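Purine-binding protein BAB2_0673 (Brucella melitensis biovar Abortus, PDB 3S99) binds adenine and probably other purines such as guanine, and may deliver them to an ABC-type uptake system. Local coordinates at residues A[241-244]-A[245-248]; A[263-267]-A[268-272]; A[276-279]-A[280-284]; A[305-309]-A[310-314]; A[335-338]-A[339-342]. One frame throughout, in Å; residues are numbered along the deposited sequence.

In the fold
The five contacts are local turns and helix ends, in series along the chain. Contact 1 leads into strand 247-253 of the mixed sheet; contact 2 closes helix 256-268 beside the parallel sheet, their centres about 40 Å apart. Contact 3, adjoining contact 2 in sequence, runs from strand 275-278 of the parallel sheet toward strand 285-287 of the mixed one, and Leu284 lies about 12 Å from bound adenine, side chain to ligand. It touches contact 4, Met280 SD lying 3.8 Å from Ile308 CG2, and contact 5, Trp277 CZ3 lying 3.6 Å from Leu341 CD2. Contacts 1, 2 and 4 lie away from the adenine pocket; in contact 5 Leu341's side chain is about 11 Å from adenine.

Contact 1 (A[241-244]-A[245-248]); sequences KFAP and DTQL
Ala243 O is gripped by two backbone N-H groups across the turn. The straighter bond comes from Gln247 N, at 2.9 Å from Ala243 O with an N-H...O angle of 168°. The second, from Thr246 N to Ala243 O, is 3.1 Å long, and one carbonyl oxygen thus takes both N-H groups.

Beside this pair, Thr246 sets its hydroxyl against the methyl of Ala243: OG1 lies 3.4 Å from Ala243 CB. The first torsion explains the approach, since chi1 of 54° tucks OG1 between the backbone N and the carbonyl carbon. Gln247 brings CB to 3.6 Å from Ala243 O, then runs away extended; its amide is held at both ends by the preceding loop, NE2 by Asp238 OD1 and OE1 by Met239 N. Further out, Ala243 and Gln247 both rest on Ile222 of helix 220-227, while Pro244 and Thr246 pack on His226 of the same helix.

The chain here is reversed by a type I beta-turn with Pro244 and Asp245 at its corners, extended by the further bond from Gln247 N. It leads into strand 247-253, in the connection from strand 231-236 to its parallel neighbour in the mixed sheet.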
loop_
_atom_site.group_PDB
_atom_site.type_symbol
_atom_site.label_atom_id
_atom_site.label_comp_id
_atom_site.label_asym_id
_atom_site.label_seq_id
_atom_site.Cartn_x
_atom_site.Cartn_y
_atom_site.Cartn_z
ATOM N N LYS A 241 -16.876 -4.424 -5.527
ATOM C CA LYS A 241 -17.920 -5.443 -5.316
ATOM C C LYS A 241 -18.475 -5.411 -3.890
ATOM O O LYS A 241 -19.629 -5.764 -3.680
ATOM C CB LYS A 241 -17.431 -6.865 -5.650
ATOM N N PHE A 242 -17.666 -4.949 -2.930
ATOM C CA PHE A 242 -18.097 -4.830 -1.532
ATOM C C PHE A 242 -18.755 -3.481 -1.194
ATOM O O PHE A 242 -19.220 -3.275 -0.075
ATOM C CB PHE A 242 -16.885 -5.085 -0.616
ATOM C CG PHE A 242 -16.306 -6.443 -0.780
ATOM C CD1 PHE A 242 -16.825 -7.522 -0.079
ATOM C CD2 PHE A 242 -15.273 -6.661 -1.668
ATOM C CE1 PHE A 242 -16.288 -8.777 -0.232
ATOM C CE2 PHE A 242 -14.734 -7.910 -1.837
ATOM C CZ PHE A 242 -15.237 -8.971 -1.131
ATOM N N ALA A 243 -18.789 -2.555 -2.157
ATOM C CA ALA A 243 -19.287 -1.207 -1.921
ATOM C C ALA A 243 -19.645 -0.587 -3.276
ATOM O O ALA A 243 -19.064 0.427 -3.654
ATOM C CB ALA A 243 -18.218 -0.358 -1.189
ATOM N N PRO A 244 -20.588 -1.209 -4.007
ATOM C CA PRO A 244 -20.808 -0.902 -5.417
ATOM C C PRO A 244 -21.231 0.534 -5.674
ATOM O O PRO A 244 -20.838 1.101 -6.672
ATOM C CB PRO A 244 -21.931 -1.874 -5.848
ATOM C CG PRO A 244 -22.142 -2.812 -4.729
ATOM C CD PRO A 244 -21.544 -2.207 -3.490
ATOM N N ASP A 245 -22.034 1.109 -4.793
ATOM C CA ASP A 245 -22.464 2.474 -4.969
ATOM C C ASP A 245 -21.713 3.463 -4.077
ATOM O O ASP A 245 -22.018 4.653 -4.116
ATOM C CB ASP A 245 -23.989 2.613 -4.799
ATOM C CG ASP A 245 -24.484 2.196 -3.425
ATOM O OD1 ASP A 245 -23.759 1.522 -2.671
ATOM O OD2 ASP A 245 -25.634 2.539 -3.103
ATOM N N THR A 246 -20.708 3.011 -3.311
ATOM C CA THR A 246 -20.011 3.955 -2.421
ATOM C C THR A 246 -18.491 3.999 -2.556
ATOM O O THR A 246 -17.877 4.972 -2.111
ATOM C CB THR A 246 -20.387 3.740 -0.946
ATOM O OG1 THR A 246 -20.161 2.375 -0.599
ATOM C CG2 THR A 246 -21.857 4.122 -0.697
ATOM N N GLN A 247 -17.862 2.997 -3.170
ATOM C CA GLN A 247 -16.441 3.134 -3.452
ATOM C C GLN A 247 -16.231 4.206 -4.509
ATOM O O GLN A 247 -16.862 4.180 -5.570
ATOM C CB GLN A 247 -15.761 1.840 -3.889
ATOM C CG GLN A 247 -14.213 2.029 -3.993
ATOM C CD GLN A 247 -13.489 0.831 -4.567
ATOM O OE1 GLN A 247 -12.964 0.011 -3.820
ATOM N NE2 GLN A 247 -13.436 0.733 -5.906
ATOM N N LEU A 248 -15.316 5.127 -4.232
ATOM C CA LEU A 248 -14.977 6.215 -5.168
ATOM C C LEU A 248 -13.871 5.778 -6.124
ATOM O O LEU A 248 -13.909 6.058 -7.310
ATOM C CB LEU A 248 -14.539 7.432 -4.378
ATOM C CG LEU A 248 -15.625 8.049 -3.481
ATOM C CD1 LEU A 248 -15.033 8.915 -2.384
ATOM C CD2 LEU A 248 -16.622 8.858 -4.324
#

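Contact 2 (A[263-267]-A[268-272]); sequences AKAVL and DGTWK
Val266 lays its CG2 methyl against the pyrrole part of the Trp271 indole, 3.6 Å from Trp271 CD1, the two side chains lying side by side and pointing the same way. The methyl meets the ring obliquely. Trp271 reaches this place with CG opposite its backbone N (chi1 -175°), and its CB packs at 4.0 Å from Ala265 CB. The ring is also held from outside the turn: NE1, next to CD1, bonds to Glu114 OE2, and Arg262 makes a cation-pi contact.

Next to this packing, helix 256-268 ends in a Schellman motif. Gly269 has a positive phi of 79° and turns the chain out of the helix. Two bonds define the motif: Gly269 N to Val266 O at 3.2 Å, and the wider one, Thr270 N to Ala265 O at 3.0 Å. One residue before the glycine, Asp268 N still makes a helical bond to Lys264 O.

Asp268 adds an Asx turn to the cap. Its OD1 receives two bonds from a single residue, Thr270 N at 3.0 Å on the anti side and Thr270 OG1 at 2.7 Å on the syn side, both from the same face of the carboxylate. This double grip should limit rotation of the carboxylate and ties the threonine hydroxyl down as well. Beyond the turn, Lys272 folds back and its NZ hydrogen-bonds to Thr270 O at 2.9 Å, while Val266 and Trp271 both continue onto Leu89 of strand 89-92.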
loop_
_atom_site.group_PDB
_atom_site.type_symbol
_atom_site.label_atom_id
_atom_site.label_comp_id
_atom_site.label_asym_id
_atom_site.label_seq_id
_atom_site.Cartn_x
_atom_site.Cartn_y
_atom_site.Cartn_z
ATOM N N ALA A 263 10.591 -14.093 -11.671
ATOM C CA ALA A 263 10.591 -15.551 -11.864
ATOM C C ALA A 263 11.306 -15.920 -13.158
ATOM O O ALA A 263 12.123 -16.864 -13.183
ATOM C CB ALA A 263 9.164 -16.111 -11.859
ATOM N N LYS A 264 11.051 -15.142 -14.214
ATOM C CA LYS A 264 11.766 -15.303 -15.488
ATOM C C LYS A 264 13.281 -15.125 -15.306
ATOM O O LYS A 264 14.076 -15.891 -15.861
ATOM C CB LYS A 264 11.275 -14.277 -16.509
ATOM C CG LYS A 264 9.990 -14.667 -17.248
ATOM C CD LYS A 264 9.496 -13.506 -18.104
ATOM C CE LYS A 264 8.223 -13.869 -18.844
ATOM N NZ LYS A 264 7.905 -12.862 -19.861
ATOM N N ALA A 265 13.661 -14.131 -14.490
ATOM C CA ALA A 265 15.067 -13.850 -14.217
ATOM C C ALA A 265 15.719 -15.015 -13.467
ATOM O O ALA A 265 16.869 -15.338 -13.723
ATOM C CB ALA A 265 15.229 -12.517 -13.450
ATOM N N VAL A 266 14.991 -15.675 -12.573
ATOM C CA VAL A 266 15.516 -16.862 -11.914
ATOM C C VAL A 266 15.665 -18.034 -12.921
ATOM O O VAL A 266 16.723 -18.636 -13.018
ATOM C CB VAL A 266 14.651 -17.259 -10.732
ATOM C CG1 VAL A 266 15.013 -18.645 -10.231
ATOM C CG2 VAL A 266 14.792 -16.202 -9.613
ATOM N N LEU A 267 14.610 -18.315 -13.669
ATOM C CA LEU A 267 14.626 -19.311 -14.730
ATOM C C LEU A 267 15.752 -19.093 -15.751
ATOM O O LEU A 267 16.369 -20.051 -16.178
ATOM C CB LEU A 267 13.274 -19.314 -15.465
ATOM C CG LEU A 267 12.029 -19.829 -14.709
ATOM C CD1 LEU A 267 10.743 -19.382 -15.381
ATOM C CD2 LEU A 267 12.052 -21.361 -14.557
ATOM N N ASP A 268 16.021 -17.858 -16.165
ATOM C CA ASP A 268 17.076 -17.656 -17.167
ATOM C C ASP A 268 18.477 -17.391 -16.590
ATOM O O ASP A 268 19.411 -17.193 -17.345
ATOM C CB ASP A 268 16.681 -16.606 -18.210
ATOM C CG ASP A 268 16.677 -15.183 -17.678
ATOM O OD1 ASP A 268 17.170 -14.925 -16.561
ATOM O OD2 ASP A 268 16.181 -14.309 -18.412
ATOM N N GLY A 269 18.611 -17.374 -15.264
ATOM C CA GLY A 269 19.903 -17.200 -14.597
ATOM C C GLY A 269 20.443 -15.789 -14.511
ATOM O O GLY A 269 21.624 -15.619 -14.204
ATOM N N THR A 270 19.614 -14.776 -14.788
ATOM C CA THR A 270 20.048 -13.391 -14.770
ATOM C C THR A 270 19.549 -12.622 -13.495
ATOM O O THR A 270 19.722 -11.425 -13.411
ATOM C CB THR A 270 19.584 -12.611 -16.033
ATOM O OG1 THR A 270 18.164 -12.515 -16.028
ATOM C CG2 THR A 270 20.049 -13.279 -17.395
ATOM N N TRP A 271 18.957 -13.304 -12.518
ATOM C CA TRP A 271 18.401 -12.618 -11.346
ATOM C C TRP A 271 19.565 -12.063 -10.554
ATOM O O TRP A 271 20.481 -12.780 -10.184
ATOM C CB TRP A 271 17.598 -13.573 -10.447
ATOM C CG TRP A 271 16.870 -12.935 -9.262
ATOM C CD1 TRP A 271 15.539 -12.666 -9.189
ATOM C CD2 TRP A 271 17.414 -12.539 -7.976
ATOM N NE1 TRP A 271 15.213 -12.145 -7.958
ATOM C CE2 TRP A 271 16.342 -12.040 -7.199
ATOM C CE3 TRP A 271 18.685 -12.541 -7.419
ATOM C CZ2 TRP A 271 16.511 -11.554 -5.891
ATOM C CZ3 TRP A 271 18.857 -12.030 -6.102
ATOM C CH2 TRP A 271 17.772 -11.600 -5.353
ATOM N N LYS A 272 19.499 -10.782 -10.293
ATOM C CA LYS A 272 20.461 -10.114 -9.441
ATOM C C LYS A 272 19.732 -9.224 -8.433
ATOM O O LYS A 272 18.653 -8.635 -8.736
ATOM C CB LYS A 272 21.398 -9.283 -10.314
ATOM C CG LYS A 272 22.316 -10.105 -11.245
ATOM C CD LYS A 272 23.183 -9.207 -12.195
ATOM C CE LYS A 272 22.340 -8.642 -13.331
ATOM N NZ LYS A 272 21.891 -9.763 -14.255
#

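Contact 3 (A[276-279]-A[280-284]); sequences IWWG and MKEGL
At the end of strand 275-278 the backbone folds back on itself, Gly279 O receiving Leu284 N at 3.0 Å and, more weakly, Gly283 N. The turn begins the crossover from the edge of the parallel sheet to strand 285-287 of the mixed sheet, and so belongs to the connections between the two lobes of this periplasmic-binding-protein fold.

Within the loop Glu282 reaches back over the strand end. Its OE1 takes the N-H of Gly279 at 2.8 Å in a nearly straight bond (166°), the donor standing above the carboxylate plane, 50° out of it. Chi1 of -62° puts CG over one face of Trp278, a CH-pi contact with CG 4.0 Å from the centroid of the five-membered ring, and a bend at chi2 swings the carboxylate back to Gly279 N. The carboxylate and indole planes are nearly parallel. On the opposite face Ile276 CD1 lies 3.8 Å above the Trp278 ring plane, holding the indole between the two, while Leu284 CD2 packs 3.9 Å from Trp278 CB. Met280 packs on Glu305 and Ile308 of helix 295-310. The other carboxylate oxygen, Glu282 OE2, accepts from a water 2.8 Å away that also donates to Trp277 O.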
loop_
_atom_site.group_PDB
_atom_site.type_symbol
_atom_site.label_atom_id
_atom_site.label_comp_id
_atom_site.label_asym_id
_atom_site.label_seq_id
_atom_site.Cartn_x
_atom_site.Cartn_y
_atom_site.Cartn_z
ATOM N N ILE A 276 14.280 -1.382 -5.344
ATOM C CA ILE A 276 13.483 -0.526 -6.224
ATOM C C ILE A 276 12.312 0.100 -5.474
ATOM O O ILE A 276 11.729 -0.495 -4.549
ATOM C CB ILE A 276 12.983 -1.319 -7.498
ATOM C CG1 ILE A 276 12.122 -2.538 -7.128
ATOM C CG2 ILE A 276 14.156 -1.797 -8.316
ATOM C CD1 ILE A 276 10.659 -2.308 -7.262
ATOM N N TRP A 277 11.972 1.315 -5.869
ATOM C CA TRP A 277 10.807 1.966 -5.343
ATOM C C TRP A 277 10.119 2.589 -6.512
ATOM O O TRP A 277 10.605 3.580 -7.093
ATOM C CB TRP A 277 11.181 3.003 -4.281
ATOM C CG TRP A 277 10.013 3.471 -3.450
ATOM C CD1 TRP A 277 8.762 2.930 -3.399
ATOM C CD2 TRP A 277 10.022 4.545 -2.513
ATOM N NE1 TRP A 277 7.981 3.605 -2.484
ATOM C CE2 TRP A 277 8.733 4.602 -1.921
ATOM C CE3 TRP A 277 10.992 5.468 -2.109
ATOM C CZ2 TRP A 277 8.387 5.547 -0.944
ATOM C CZ3 TRP A 277 10.642 6.419 -1.101
ATOM C CH2 TRP A 277 9.333 6.454 -0.564
ATOM N N TRP A 278 9.010 1.973 -6.918
ATOM C CA TRP A 278 8.351 2.398 -8.140
ATOM C C TRP A 278 6.914 2.830 -7.858
ATOM O O TRP A 278 6.314 2.414 -6.865
ATOM C CB TRP A 278 8.340 1.262 -9.155
ATOM C CG TRP A 278 9.667 0.856 -9.701
ATOM C CD1 TRP A 278 10.851 1.566 -9.661
ATOM C CD2 TRP A 278 9.950 -0.347 -10.415
ATOM N NE1 TRP A 278 11.850 0.850 -10.275
ATOM C CE2 TRP A 278 11.325 -0.313 -10.773
ATOM C CE3 TRP A 278 9.178 -1.452 -10.796
ATOM C CZ2 TRP A 278 11.948 -1.362 -11.470
ATOM C CZ3 TRP A 278 9.794 -2.489 -11.516
ATOM C CH2 TRP A 278 11.167 -2.442 -11.825
ATOM N N GLY A 279 6.361 3.641 -8.770
ATOM C CA GLY A 279 5.032 4.205 -8.600
ATOM C C GLY A 279 4.193 4.071 -9.841
ATOM O O GLY A 279 4.230 3.037 -10.536
ATOM N N MET A 280 3.438 5.125 -10.142
ATOM C CA MET A 280 2.489 5.079 -11.239
ATOM C C MET A 280 3.188 5.044 -12.606
ATOM O O MET A 280 2.730 4.349 -13.513
ATOM C CB MET A 280 1.537 6.269 -11.158
ATOM C CG MET A 280 0.604 6.205 -9.956
ATOM S SD MET A 280 -0.497 7.621 -9.780
ATOM C CE MET A 280 -1.726 6.881 -8.699
ATOM N N LYS A 281 4.284 5.804 -12.747
ATOM C CA LYS A 281 4.985 5.903 -14.022
ATOM C C LYS A 281 5.457 4.541 -14.468
ATOM O O LYS A 281 5.351 4.193 -15.651
ATOM C CB LYS A 281 6.182 6.865 -13.924
ATOM C CG LYS A 281 6.978 7.044 -15.263
ATOM C CD LYS A 281 8.042 8.158 -15.063
ATOM C CE LYS A 281 8.886 8.472 -16.319
ATOM N NZ LYS A 281 9.923 7.435 -16.599
ATOM N N GLU A 282 5.986 3.780 -13.502
ATOM C CA GLU A 282 6.582 2.491 -13.755
ATOM C C GLU A 282 5.525 1.392 -13.786
ATOM O O GLU A 282 5.828 0.268 -14.164
ATOM C CB GLU A 282 7.612 2.150 -12.677
ATOM C CG GLU A 282 8.797 3.121 -12.599
ATOM C CD GLU A 282 8.574 4.261 -11.637
ATOM O OE1 GLU A 282 7.414 4.440 -11.184
ATOM O OE2 GLU A 282 9.562 4.982 -11.334
ATOM N N GLY A 283 4.313 1.702 -13.327
ATOM C CA GLY A 283 3.191 0.780 -13.404
ATOM C C GLY A 283 2.916 -0.128 -12.215
ATOM O O GLY A 283 2.119 -1.050 -12.331
ATOM N N LEU A 284 3.541 0.137 -11.070
ATOM C CA LEU A 284 3.432 -0.728 -9.928
ATOM C C LEU A 284 2.187 -0.336 -9.114
ATOM O O LEU A 284 1.632 -1.142 -8.397
ATOM C CB LEU A 284 4.715 -0.667 -9.071
ATOM C CG LEU A 284 5.063 -1.858 -8.176
ATOM C CD1 LEU A 284 5.183 -3.223 -8.988
ATOM C CD2 LEU A 284 6.364 -1.568 -7.381
HETATM O O HOH W 1 10.221 5.762 -8.755
#

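Contact 4 (A[305-309]-A[310-314]); sequences EARIK and SGELN
A Schellman motif closes helix 295-310, with Gly311 as the residue that leaves the helical path at a positive phi of 100°. Its N-H bonds to Ile308 O at 3.1 Å and only weakly to Arg307 O, and Ser310 N makes the last regular bond, to Ala306 O. A bound magnesium ion lies about 4 Å from Gly311.

Arg307 O accepts from two donors besides the weak one. Leu313 N reaches it at 2.9 Å and Ser310 OG also at 2.9 Å, from opposite faces of the carbonyl plane. The hydroxyl gets there because chi1 of Ser310, 66°, folds OG back between its own backbone N and carbonyl carbon, over the helix end.

Leu313 then lies across two side chains of the last turn. Its CD2 methyl sits over one face of the Arg307 guanidinium, 3.8 Å above the plane and offset toward the rim, while CD1 approaches Arg307 NH2 to 3.6 Å. On the other side CD2 packs 3.8 Å from Ile308 CG1. The backbone adds a CA-H...O contact from Ile308 CA to Leu313 O, and a water donates to both Ile308 O and Leu313 O, tying the departing chain to the helix. Ile308 goes on to Val138 of helix 132-146, and Leu313 to Tyr137.

The carboxylate of Glu312 stays beyond salt-bridge range of Arg307, OE2 being 4.1 Å from NE, with the flat groups turned 63° apart. Any attraction is therefore probably long-range; within this contact the guanidinium meets Leu313 by apolar packing, and NE is buried with no partner in the model.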
loop_
_atom_site.group_PDB
_atom_site.type_symbol
_atom_site.label_atom_id
_atom_site.label_comp_id
_atom_site.label_asym_id
_atom_site.label_seq_id
_atom_site.Cartn_x
_atom_site.Cartn_y
_atom_site.Cartn_z
ATOM N N GLU A 305 -3.804 11.823 -11.749
ATOM C CA GLU A 305 -3.075 10.566 -11.923
ATOM C C GLU A 305 -2.142 10.710 -13.107
ATOM O O GLU A 305 -0.982 10.295 -13.040
ATOM C CB GLU A 305 -4.022 9.373 -12.140
ATOM C CG GLU A 305 -3.277 8.057 -12.430
ATOM C CD GLU A 305 -4.138 6.810 -12.298
ATOM O OE1 GLU A 305 -5.358 6.901 -12.534
ATOM O OE2 GLU A 305 -3.575 5.724 -11.967
ATOM N N ALA A 306 -2.639 11.345 -14.164
ATOM C CA ALA A 306 -1.862 11.498 -15.385
ATOM C C ALA A 306 -0.637 12.351 -15.139
ATOM O O ALA A 306 0.418 12.075 -15.696
ATOM C CB ALA A 306 -2.699 12.108 -16.518
ATOM N N ARG A 307 -0.772 13.380 -14.308
ATOM C CA ARG A 307 0.351 14.263 -14.026
ATOM C C ARG A 307 1.415 13.593 -13.163
ATOM O O ARG A 307 2.613 13.896 -13.316
ATOM C CB ARG A 307 -0.111 15.555 -13.364
ATOM C CG ARG A 307 -0.657 16.584 -14.313
ATOM C CD ARG A 307 -1.397 17.695 -13.556
ATOM N NE ARG A 307 -0.549 18.336 -12.547
ATOM C CZ ARG A 307 -0.978 18.843 -11.384
ATOM N NH1 ARG A 307 -2.268 18.805 -11.035
ATOM N NH2 ARG A 307 -0.101 19.401 -10.555
ATOM N N ILE A 308 0.981 12.730 -12.240
ATOM C CA ILE A 308 1.901 11.934 -11.421
ATOM C C ILE A 308 2.602 10.887 -12.319
ATOM O O ILE A 308 3.823 10.705 -12.251
ATOM C CB ILE A 308 1.191 11.243 -10.260
ATOM C CG1 ILE A 308 0.614 12.299 -9.299
ATOM C CG2 ILE A 308 2.134 10.282 -9.528
ATOM C CD1 ILE A 308 -0.377 11.787 -8.400
ATOM N N LYS A 309 1.814 10.231 -13.162
ATOM C CA LYS A 309 2.317 9.180 -14.017
ATOM C C LYS A 309 3.356 9.692 -15.021
ATOM O O LYS A 309 4.286 8.972 -15.359
ATOM C CB LYS A 309 1.147 8.446 -14.681
ATOM C CG LYS A 309 1.525 7.214 -15.468
ATOM C CD LYS A 309 0.286 6.505 -16.089
ATOM C CE LYS A 309 0.672 5.291 -16.934
ATOM N NZ LYS A 309 -0.318 4.963 -18.031
ATOM N N SER A 310 3.220 10.938 -15.480
ATOM C CA SER A 310 4.187 11.535 -16.397
ATOM C C SER A 310 5.472 12.018 -15.704
ATOM O O SER A 310 6.452 12.268 -16.383
ATOM C CB SER A 310 3.570 12.756 -17.090
ATOM O OG SER A 310 3.322 13.758 -16.116
ATOM N N GLY A 311 5.432 12.244 -14.392
ATOM C CA GLY A 311 6.560 12.863 -13.664
ATOM C C GLY A 311 6.424 14.356 -13.355
ATOM O O GLY A 311 7.307 14.960 -12.707
ATOM N N GLU A 312 5.327 14.967 -13.801
ATOM C CA GLU A 312 5.102 16.380 -13.523
ATOM C C GLU A 312 4.735 16.642 -12.059
ATOM O O GLU A 312 5.211 17.611 -11.484
ATOM C CB GLU A 312 4.040 16.984 -14.455
ATOM C CG GLU A 312 3.687 18.465 -14.099
ATOM C CD GLU A 312 2.722 19.119 -15.072
ATOM O OE1 GLU A 312 2.360 18.484 -16.094
ATOM O OE2 GLU A 312 2.325 20.279 -14.814
ATOM N N LEU A 313 3.893 15.796 -11.465
ATOM C CA LEU A 313 3.423 16.041 -10.112
ATOM C C LEU A 313 4.065 15.037 -9.168
ATOM O O LEU A 313 3.972 13.831 -9.390
ATOM C CB LEU A 313 1.900 15.903 -10.007
ATOM C CG LEU A 313 1.264 16.120 -8.623
ATOM C CD1 LEU A 313 1.604 17.533 -8.054
ATOM C CD2 LEU A 313 -0.237 15.962 -8.794
ATOM N N ASN A 314 4.721 15.574 -8.145
ATOM C CA ASN A 314 5.169 14.815 -7.012
ATOM C C ASN A 314 4.498 15.399 -5.784
ATOM O O ASN A 314 4.810 16.516 -5.377
ATOM C CB ASN A 314 6.695 14.861 -6.894
ATOM C CG ASN A 314 7.378 14.166 -8.064
ATOM O OD1 ASN A 314 8.018 14.809 -8.902
ATOM N ND2 ASN A 314 7.230 12.850 -8.135
HETATM O O HOH W 2 5.497 11.911 -10.553
#

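Contact 5 (A[335-338]-A[339-342]); sequences ADDQ and TLLG
The apolar contact joins Ala335 to Leu340, CB to CD2 at 3.7 Å, across the first turn of the short helix 337-341. Ala335 lies before the helix and Asp336 occupies its N-cap position, although the Asp336 side chain makes no capping bond. In Leu340, chi1 (-55°) sets CG beside the backbone N, on the side of the residues preceding the helix, and chi2 (-167°) points CD2 at the alanine methyl. Both residues also rest on Trp328 of strand 327-329 and on Phe316, which places the start of the helix against the small antiparallel hairpin.

The backbone bonds are mostly loose. Asp336 O accepts weakly from Thr339 N, at 2.9 Å but with an angle at hydrogen of only 126°, and weakly again from Leu340 N at 3.3 Å. Leu341 N to Asp337 O, 3.0 Å long, is a sounder bond. At the far end Gln338 O receives weak bonds from both Leu341 N and Gly342 N, as the single turn of helix runs out.

Among the side-chain charges, Asp337 forms a salt bridge through OD2 to Arg131, just after strand 125-130. Asp337, Leu340 and Leu341 also meet the indole of Trp277.

Side chain against backbone gives the remaining packing. Thr339 CB lies 3.3 Å from Asp336 O, and Leu341 CG lies 3.5 Å from Asp337 O.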
loop_
_atom_site.group_PDB
_atom_site.type_symbol
_atom_site.label_atom_id
_atom_site.label_comp_id
_atom_site.label_asym_id
_atom_site.label_seq_id
_atom_site.Cartn_x
_atom_site.Cartn_y
_atom_site.Cartn_z
ATOM N N ALA A 335 10.789 16.498 -2.155
ATOM C CA ALA A 335 11.384 15.667 -1.100
ATOM C C ALA A 335 12.428 14.688 -1.624
ATOM O O ALA A 335 12.300 14.187 -2.746
ATOM C CB ALA A 335 10.311 14.885 -0.356
ATOM N N ASP A 336 13.441 14.412 -0.802
ATOM C CA ASP A 336 14.341 13.285 -1.058
ATOM C C ASP A 336 13.653 12.022 -0.589
ATOM O O ASP A 336 13.035 12.002 0.477
ATOM C CB ASP A 336 15.645 13.382 -0.281
ATOM C CG ASP A 336 16.514 14.532 -0.716
ATOM O OD1 ASP A 336 16.233 15.169 -1.753
ATOM O OD2 ASP A 336 17.485 14.800 0.017
ATOM N N ASP A 337 13.840 10.961 -1.361
ATOM C CA ASP A 337 13.260 9.664 -1.049
ATOM C C ASP A 337 13.746 9.174 0.294
ATOM O O ASP A 337 12.999 8.563 1.028
ATOM C CB ASP A 337 13.627 8.630 -2.118
ATOM C CG ASP A 337 12.767 8.742 -3.393
ATOM O OD1 ASP A 337 11.816 9.543 -3.475
ATOM O OD2 ASP A 337 13.038 7.974 -4.330
ATOM N N GLN A 338 15.005 9.432 0.627
ATOM C CA GLN A 338 15.502 9.036 1.939
ATOM C C GLN A 338 14.676 9.656 3.093
ATOM O O GLN A 338 14.460 9.000 4.114
ATOM C CB GLN A 338 16.973 9.391 2.100
ATOM C CG GLN A 338 17.625 8.840 3.334
ATOM C CD GLN A 338 19.089 9.223 3.406
ATOM O OE1 GLN A 338 19.959 8.414 3.098
ATOM N NE2 GLN A 338 19.363 10.464 3.783
ATOM N N THR A 339 14.215 10.885 2.929
ATOM C CA THR A 339 13.364 11.510 3.957
ATOM C C THR A 339 12.020 10.777 4.067
ATOM O O THR A 339 11.548 10.478 5.171
ATOM C CB THR A 339 13.128 12.985 3.657
ATOM O OG1 THR A 339 14.394 13.634 3.568
ATOM C CG2 THR A 339 12.285 13.683 4.768
ATOM N N LEU A 340 11.428 10.441 2.926
ATOM C CA LEU A 340 10.157 9.725 2.925
ATOM C C LEU A 340 10.278 8.373 3.627
ATOM O O LEU A 340 9.371 7.955 4.363
ATOM C CB LEU A 340 9.610 9.540 1.497
ATOM C CG LEU A 340 9.438 10.806 0.635
ATOM C CD1 LEU A 340 8.588 10.507 -0.616
ATOM C CD2 LEU A 340 8.856 11.970 1.465
ATOM N N LEU A 341 11.410 7.701 3.434
ATOM C CA LEU A 341 11.554 6.308 3.858
ATOM C C LEU A 341 11.679 6.211 5.361
ATOM O O LEU A 341 11.421 5.153 5.962
ATOM C CB LEU A 341 12.771 5.656 3.171
ATOM C CG LEU A 341 12.572 5.176 1.728
ATOM C CD1 LEU A 341 13.836 4.492 1.230
ATOM C CD2 LEU A 341 11.397 4.201 1.632
ATOM N N GLY A 342 12.091 7.309 5.978
ATOM C CA GLY A 342 12.117 7.391 7.431
ATOM C C GLY A 342 11.050 8.300 7.995
ATOM O O GLY A 342 11.126 8.642 9.167
#